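Long-range contact in Serine/threonine-protein kinase Tel1 (Chaetomium thermophilum, PDB 6SKY), which phosphorylates proteins on serine and threonine at the expense of ATP and probably activates checkpoint signalling when DNA is damaged: residues I2283-V2297 against N2380-D2394. Residues are numbered along the deposited sequence; the frame is centred on the assembly and turned at random.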
loop_
_atom_site.group_PDB
_atom_site.type_symbol
_atom_site.label_atom_id
_atom_site.label_comp_id
_atom_site.label_asym_id
_atom_site.label_seq_id
_atom_site.Cartn_x
_atom_site.Cartn_y
_atom_site.Cartn_z
ATOM N N ILE A 2283 -36.532 19.035 1.971
ATOM C CA ILE A 2283 -35.894 18.488 3.163
ATOM C C ILE A 2283 -36.233 17.016 3.335
ATOM O O ILE A 2283 -36.306 16.519 4.463
ATOM C CB ILE A 2283 -36.287 19.277 4.423
ATOM C CG1 ILE A 2283 -37.795 19.238 4.640
ATOM C CG2 ILE A 2283 -35.814 20.707 4.324
ATOM C CD1 ILE A 2283 -38.245 20.053 5.827
ATOM N N GLU A 2284 -36.431 16.304 2.232
ATOM C CA GLU A 2284 -36.751 14.888 2.313
ATOM C C GLU A 2284 -36.144 14.175 1.119
ATOM O O GLU A 2284 -35.975 14.764 0.052
ATOM C CB GLU A 2284 -38.261 14.668 2.361
ATOM C CG GLU A 2284 -38.680 13.319 2.907
ATOM C CD GLU A 2284 -38.755 13.293 4.423
ATOM O OE1 GLU A 2284 -38.449 14.320 5.059
ATOM O OE2 GLU A 2284 -39.124 12.238 4.979
ATOM N N GLY A 2285 -35.819 12.908 1.304
ATOM C CA GLY A 2285 -35.226 12.103 0.257
ATOM C C GLY A 2285 -33.781 11.766 0.567
ATOM O O GLY A 2285 -33.241 12.112 1.616
ATOM N N ARG A 2286 -33.150 11.072 -0.378
ATOM C CA ARG A 2286 -31.766 10.660 -0.186
ATOM C C ARG A 2286 -30.768 11.735 -0.573
ATOM O O ARG A 2286 -29.678 11.788 0.003
ATOM C CB ARG A 2286 -31.472 9.392 -0.979
ATOM C CG ARG A 2286 -32.086 8.159 -0.367
ATOM C CD ARG A 2286 -31.308 6.918 -0.742
ATOM N NE ARG A 2286 -31.923 5.715 -0.194
ATOM C CZ ARG A 2286 -31.447 4.490 -0.378
ATOM N NH1 ARG A 2286 -32.071 3.448 0.154
ATOM N NH2 ARG A 2286 -30.346 4.306 -1.094
ATOM N N GLU A 2287 -31.114 12.594 -1.526
ATOM C CA GLU A 2287 -30.246 13.712 -1.867
ATOM C C GLU A 2287 -30.073 14.647 -0.677
ATOM O O GLU A 2287 -28.947 14.980 -0.280
ATOM C CB GLU A 2287 -30.832 14.450 -3.065
ATOM C CG GLU A 2287 -30.026 15.618 -3.568
ATOM C CD GLU A 2287 -30.770 16.400 -4.630
ATOM O OE1 GLU A 2287 -31.979 16.152 -4.810
ATOM O OE2 GLU A 2287 -30.152 17.262 -5.283
ATOM N N ALA A 2288 -31.188 15.070 -0.082
ATOM C CA ALA A 2288 -31.117 15.929 1.089
ATOM C C ALA A 2288 -30.474 15.207 2.258
ATOM O O ALA A 2288 -29.748 15.815 3.046
ATOM C CB ALA A 2288 -32.510 16.417 1.466
ATOM N N GLY A 2289 -30.738 13.912 2.400
ATOM C CA GLY A 2289 -30.088 13.161 3.455
ATOM C C GLY A 2289 -28.580 13.194 3.334
ATOM O O GLY A 2289 -27.875 13.411 4.319
ATOM N N GLN A 2290 -28.069 13.003 2.120
ATOM C CA GLN A 2290 -26.627 13.042 1.911
ATOM C C GLN A 2290 -26.064 14.426 2.197
ATOM O O GLN A 2290 -25.028 14.557 2.857
ATOM C CB GLN A 2290 -26.301 12.605 0.487
ATOM C CG GLN A 2290 -24.829 12.622 0.137
ATOM C CD GLN A 2290 -24.026 11.590 0.896
ATOM O OE1 GLN A 2290 -23.665 11.794 2.055
ATOM N NE2 GLN A 2290 -23.727 10.478 0.240
ATOM N N VAL A 2291 -26.745 15.475 1.737
ATOM C CA VAL A 2291 -26.254 16.831 1.979
ATOM C C VAL A 2291 -26.218 17.144 3.472
ATOM O O VAL A 2291 -25.236 17.697 3.987
ATOM C CB VAL A 2291 -27.112 17.846 1.208
ATOM C CG1 VAL A 2291 -26.671 19.235 1.508
ATOM C CG2 VAL A 2291 -27.013 17.590 -0.257
ATOM N N PHE A 2292 -27.282 16.793 4.192
ATOM C CA PHE A 2292 -27.369 17.122 5.610
ATOM C C PHE A 2292 -26.374 16.322 6.430
ATOM O O PHE A 2292 -25.772 16.855 7.364
ATOM C CB PHE A 2292 -28.780 16.872 6.118
ATOM C CG PHE A 2292 -29.790 17.826 5.594
ATOM C CD1 PHE A 2292 -29.494 19.153 5.466
ATOM C CD2 PHE A 2292 -31.045 17.392 5.238
ATOM C CE1 PHE A 2292 -30.423 20.028 4.988
ATOM C CE2 PHE A 2292 -31.971 18.265 4.760
ATOM C CZ PHE A 2292 -31.660 19.582 4.637
ATOM N N HIS A 2293 -26.184 15.047 6.108
ATOM C CA HIS A 2293 -25.178 14.275 6.821
ATOM C C HIS A 2293 -23.782 14.808 6.552
ATOM O O HIS A 2293 -22.958 14.886 7.468
ATOM C CB HIS A 2293 -25.269 12.810 6.428
ATOM C CG HIS A 2293 -24.283 11.942 7.133
ATOM N ND1 HIS A 2293 -24.428 11.575 8.450
ATOM C CD2 HIS A 2293 -23.133 11.375 6.707
ATOM C CE1 HIS A 2293 -23.411 10.813 8.806
ATOM N NE2 HIS A 2293 -22.609 10.681 7.767
ATOM N N GLN A 2294 -23.495 15.172 5.304
ATOM C CA GLN A 2294 -22.229 15.808 4.967
ATOM C C GLN A 2294 -21.964 17.014 5.851
ATOM O O GLN A 2294 -20.899 17.137 6.466
ATOM C CB GLN A 2294 -22.266 16.228 3.502
ATOM C CG GLN A 2294 -20.937 16.520 2.891
ATOM C CD GLN A 2294 -20.122 15.287 2.756
ATOM O OE1 GLN A 2294 -20.560 14.303 2.165
ATOM N NE2 GLN A 2294 -18.930 15.309 3.320
ATOM N N PHE A 2295 -22.932 17.921 5.921
ATOM C CA PHE A 2295 -22.721 19.153 6.664
ATOM C C PHE A 2295 -22.602 18.897 8.160
ATOM O O PHE A 2295 -21.785 19.527 8.839
ATOM C CB PHE A 2295 -23.850 20.126 6.368
ATOM C CG PHE A 2295 -23.492 21.543 6.612
ATOM C CD1 PHE A 2295 -22.187 21.911 6.802
ATOM C CD2 PHE A 2295 -24.458 22.506 6.669
ATOM C CE1 PHE A 2295 -21.857 23.215 7.034
ATOM C CE2 PHE A 2295 -24.129 23.806 6.901
ATOM C CZ PHE A 2295 -22.832 24.161 7.083
ATOM N N ALA A 2296 -23.402 17.977 8.698
ATOM C CA ALA A 2296 -23.329 17.679 10.125
ATOM C C ALA A 2296 -21.991 17.066 10.501
ATOM O O ALA A 2296 -21.400 17.434 11.517
ATOM C CB ALA A 2296 -24.463 16.749 10.521
ATOM N N VAL A 2297 -21.496 16.129 9.698
ATOM C CA VAL A 2297 -20.206 15.519 9.987
ATOM C C VAL A 2297 -19.083 16.540 9.866
ATOM O O VAL A 2297 -18.139 16.532 10.662
ATOM C CB VAL A 2297 -19.986 14.309 9.069
ATOM C CG1 VAL A 2297 -18.578 13.816 9.179
ATOM C CG2 VAL A 2297 -20.938 13.218 9.451
ATOM N N ASN A 2380 -28.361 19.777 11.717
ATOM C CA ASN A 2380 -28.226 18.936 10.539
ATOM C C ASN A 2380 -28.253 17.454 10.872
ATOM O O ASN A 2380 -28.696 16.666 10.044
ATOM C CB ASN A 2380 -26.954 19.286 9.785
ATOM C CG ASN A 2380 -27.036 20.619 9.108
ATOM O OD1 ASN A 2380 -27.900 20.856 8.281
ATOM N ND2 ASN A 2380 -26.138 21.506 9.463
ATOM N N TYR A 2381 -27.820 17.044 12.065
ATOM C CA TYR A 2381 -28.045 15.656 12.467
ATOM C C TYR A 2381 -29.530 15.348 12.531
ATOM O O TYR A 2381 -29.988 14.316 12.027
ATOM C CB TYR A 2381 -27.393 15.374 13.816
ATOM C CG TYR A 2381 -25.982 14.888 13.714
ATOM C CD1 TYR A 2381 -25.623 13.964 12.767
ATOM C CD2 TYR A 2381 -25.003 15.368 14.555
ATOM C CE1 TYR A 2381 -24.342 13.528 12.666
ATOM C CE2 TYR A 2381 -23.721 14.937 14.457
ATOM C CZ TYR A 2381 -23.394 14.015 13.512
ATOM O OH TYR A 2381 -22.105 13.576 13.407
ATOM N N LEU A 2382 -30.307 16.245 13.136
ATOM C CA LEU A 2382 -31.738 15.996 13.241
ATOM C C LEU A 2382 -32.416 16.020 11.879
ATOM O O LEU A 2382 -33.333 15.236 11.631
ATOM C CB LEU A 2382 -32.379 17.010 14.175
ATOM C CG LEU A 2382 -32.092 16.738 15.638
ATOM C CD1 LEU A 2382 -32.758 17.778 16.466
ATOM C CD2 LEU A 2382 -32.582 15.370 16.004
ATOM N N LEU A 2383 -31.991 16.910 10.984
ATOM C CA LEU A 2383 -32.581 16.930 9.651
ATOM C C LEU A 2383 -32.197 15.696 8.853
ATOM O O LEU A 2383 -33.000 15.188 8.070
ATOM C CB LEU A 2383 -32.164 18.186 8.902
ATOM C CG LEU A 2383 -32.773 19.499 9.364
ATOM C CD1 LEU A 2383 -32.206 20.626 8.555
ATOM C CD2 LEU A 2383 -34.260 19.461 9.223
ATOM N N SER A 2384 -30.976 15.201 9.028
ATOM C CA SER A 2384 -30.550 14.018 8.301
ATOM C C SER A 2384 -31.257 12.767 8.784
ATOM O O SER A 2384 -31.487 11.850 7.992
ATOM C CB SER A 2384 -29.051 13.840 8.435
ATOM O OG SER A 2384 -28.720 12.472 8.446
ATOM N N LEU A 2385 -31.581 12.687 10.075
ATOM C CA LEU A 2385 -32.332 11.534 10.560
ATOM C C LEU A 2385 -33.754 11.528 10.030
ATOM O O LEU A 2385 -34.322 10.460 9.798
ATOM C CB LEU A 2385 -32.356 11.515 12.081
ATOM C CG LEU A 2385 -31.086 11.060 12.772
ATOM C CD1 LEU A 2385 -31.197 11.302 14.249
ATOM C CD2 LEU A 2385 -30.869 9.608 12.484
ATOM N N ALA A 2386 -34.342 12.701 9.834
ATOM C CA ALA A 2386 -35.724 12.813 9.401
ATOM C C ALA A 2386 -35.907 12.657 7.904
ATOM O O ALA A 2386 -37.049 12.618 7.445
ATOM C CB ALA A 2386 -36.288 14.162 9.826
ATOM N N ALA A 2387 -34.828 12.569 7.133
ATOM C CA ALA A 2387 -34.900 12.593 5.679
ATOM C C ALA A 2387 -34.799 11.211 5.054
ATOM O O ALA A 2387 -35.636 10.850 4.229
ATOM C CB ALA A 2387 -33.806 13.501 5.118
ATOM N N SER A 2388 -33.799 10.422 5.421
ATOM C CA SER A 2388 -33.610 9.116 4.812
ATOM C C SER A 2388 -33.156 8.122 5.869
ATOM O O SER A 2388 -32.933 8.472 7.027
ATOM C CB SER A 2388 -32.599 9.183 3.665
ATOM O OG SER A 2388 -31.286 9.382 4.155
ATOM N N ASP A 2389 -33.012 6.869 5.453
ATOM C CA ASP A 2389 -32.548 5.794 6.315
ATOM C C ASP A 2389 -31.095 5.425 6.080
ATOM O O ASP A 2389 -30.600 4.496 6.720
ATOM C CB ASP A 2389 -33.414 4.552 6.122
ATOM C CG ASP A 2389 -34.695 4.603 6.915
ATOM O OD1 ASP A 2389 -35.558 5.450 6.607
ATOM O OD2 ASP A 2389 -34.840 3.789 7.849
ATOM N N GLU A 2390 -30.406 6.118 5.177
ATOM C CA GLU A 2390 -29.028 5.758 4.866
ATOM C C GLU A 2390 -28.140 5.874 6.091
ATOM O O GLU A 2390 -27.309 5.000 6.349
ATOM C CB GLU A 2390 -28.491 6.644 3.748
ATOM C CG GLU A 2390 -29.177 6.476 2.421
ATOM C CD GLU A 2390 -28.660 7.458 1.382
ATOM O OE1 GLU A 2390 -28.632 8.675 1.669
ATOM O OE2 GLU A 2390 -28.269 7.012 0.281
ATOM N N HIS A 2391 -28.300 6.945 6.852
ATOM C CA HIS A 2391 -27.452 7.242 8.000
ATOM C C HIS A 2391 -28.327 7.184 9.241
ATOM O O HIS A 2391 -29.058 8.132 9.533
ATOM C CB HIS A 2391 -26.797 8.604 7.844
ATOM C CG HIS A 2391 -26.298 8.876 6.462
ATOM N ND1 HIS A 2391 -27.044 9.550 5.522
ATOM C CD2 HIS A 2391 -25.129 8.559 5.859
ATOM C CE1 HIS A 2391 -26.356 9.640 4.400
ATOM N NE2 HIS A 2391 -25.190 9.047 4.578
ATOM N N ASP A 2392 -28.267 6.069 9.961
ATOM C CA ASP A 2392 -29.068 5.898 11.159
ATOM C C ASP A 2392 -28.251 5.758 12.425
ATOM O O ASP A 2392 -28.832 5.770 13.513
ATOM C CB ASP A 2392 -29.989 4.680 11.025
ATOM C CG ASP A 2392 -31.284 5.015 10.334
ATOM O OD1 ASP A 2392 -31.483 6.199 10.002
ATOM O OD2 ASP A 2392 -32.105 4.100 10.127
ATOM N N ASN A 2393 -26.936 5.622 12.329
ATOM C CA ASN A 2393 -26.100 5.768 13.507
ATOM C C ASN A 2393 -25.841 7.224 13.840
ATOM O O ASN A 2393 -25.084 7.504 14.771
ATOM C CB ASN A 2393 -24.781 5.031 13.313
ATOM C CG ASN A 2393 -24.984 3.628 12.816
ATOM O OD1 ASN A 2393 -25.461 2.763 13.547
ATOM N ND2 ASN A 2393 -24.630 3.390 11.563
ATOM N N ASP A 2394 -26.429 8.147 13.085
ATOM C CA ASP A 2394 -26.476 9.542 13.474
ATOM C C ASP A 2394 -27.362 9.766 14.681
ATOM O O ASP A 2394 -27.288 10.833 15.289
ATOM C CB ASP A 2394 -26.971 10.392 12.311
ATOM C CG ASP A 2394 -25.960 10.497 11.200
ATOM O OD1 ASP A 2394 -25.981 11.504 10.465
ATOM O OD2 ASP A 2394 -25.125 9.582 11.072
#
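A chi1 of -179° turns the His2293 ring away from its own backbone N and out to the loop that follows helix 2348-2387, where His2391, its CG beside its own backbone N, lays an imidazole flat against it. The two rings form an offset stack, centroids 4.0 Å apart and planes nearly parallel. Each histidine's CB also sits over the other's ring, a CH-pi contact in both directions. Histidine suits the place because its edge remains polar: ND1 of His2293 donates to the syn lone pair of Asp2394 OD1, which lies near the ring plane. The bond is bent, its N-H...O angle 145°, and together with the stack it probably limits the ring's rotation; a neighbouring carboxylate would probably raise the basicity of His2293. This cluster flanks an antiparallel helix pair of the alpha-solenoid FAT domain, in which the axes of 2286-2297 and 2380-2387 approach to 8.1 Å, their directions 155° apart. Small residues permit that closeness. Gly2289 presents bare backbone to Ala2387 and Ser2388, and the methyl CB of Ala2296 fits against Asn2380 CB (3.6 Å) while lying over the face of the Tyr2381 ring. Phe2292 supplies bulk on the other flank, one face covered by Leu2383 CB, 4.1 Å from the ring centroid, with Leu2383 CD1 near the ring's far end. Toward the N-terminal end of helix 2286-2297, the long aliphatic arm of Arg2286 passes the carboxylate of Glu2390; their salt bridge is long, 3.7 Å from NH2 to OE2. Helix 2264-2279 covers Phe2295 through Leu2272 and Leu2276.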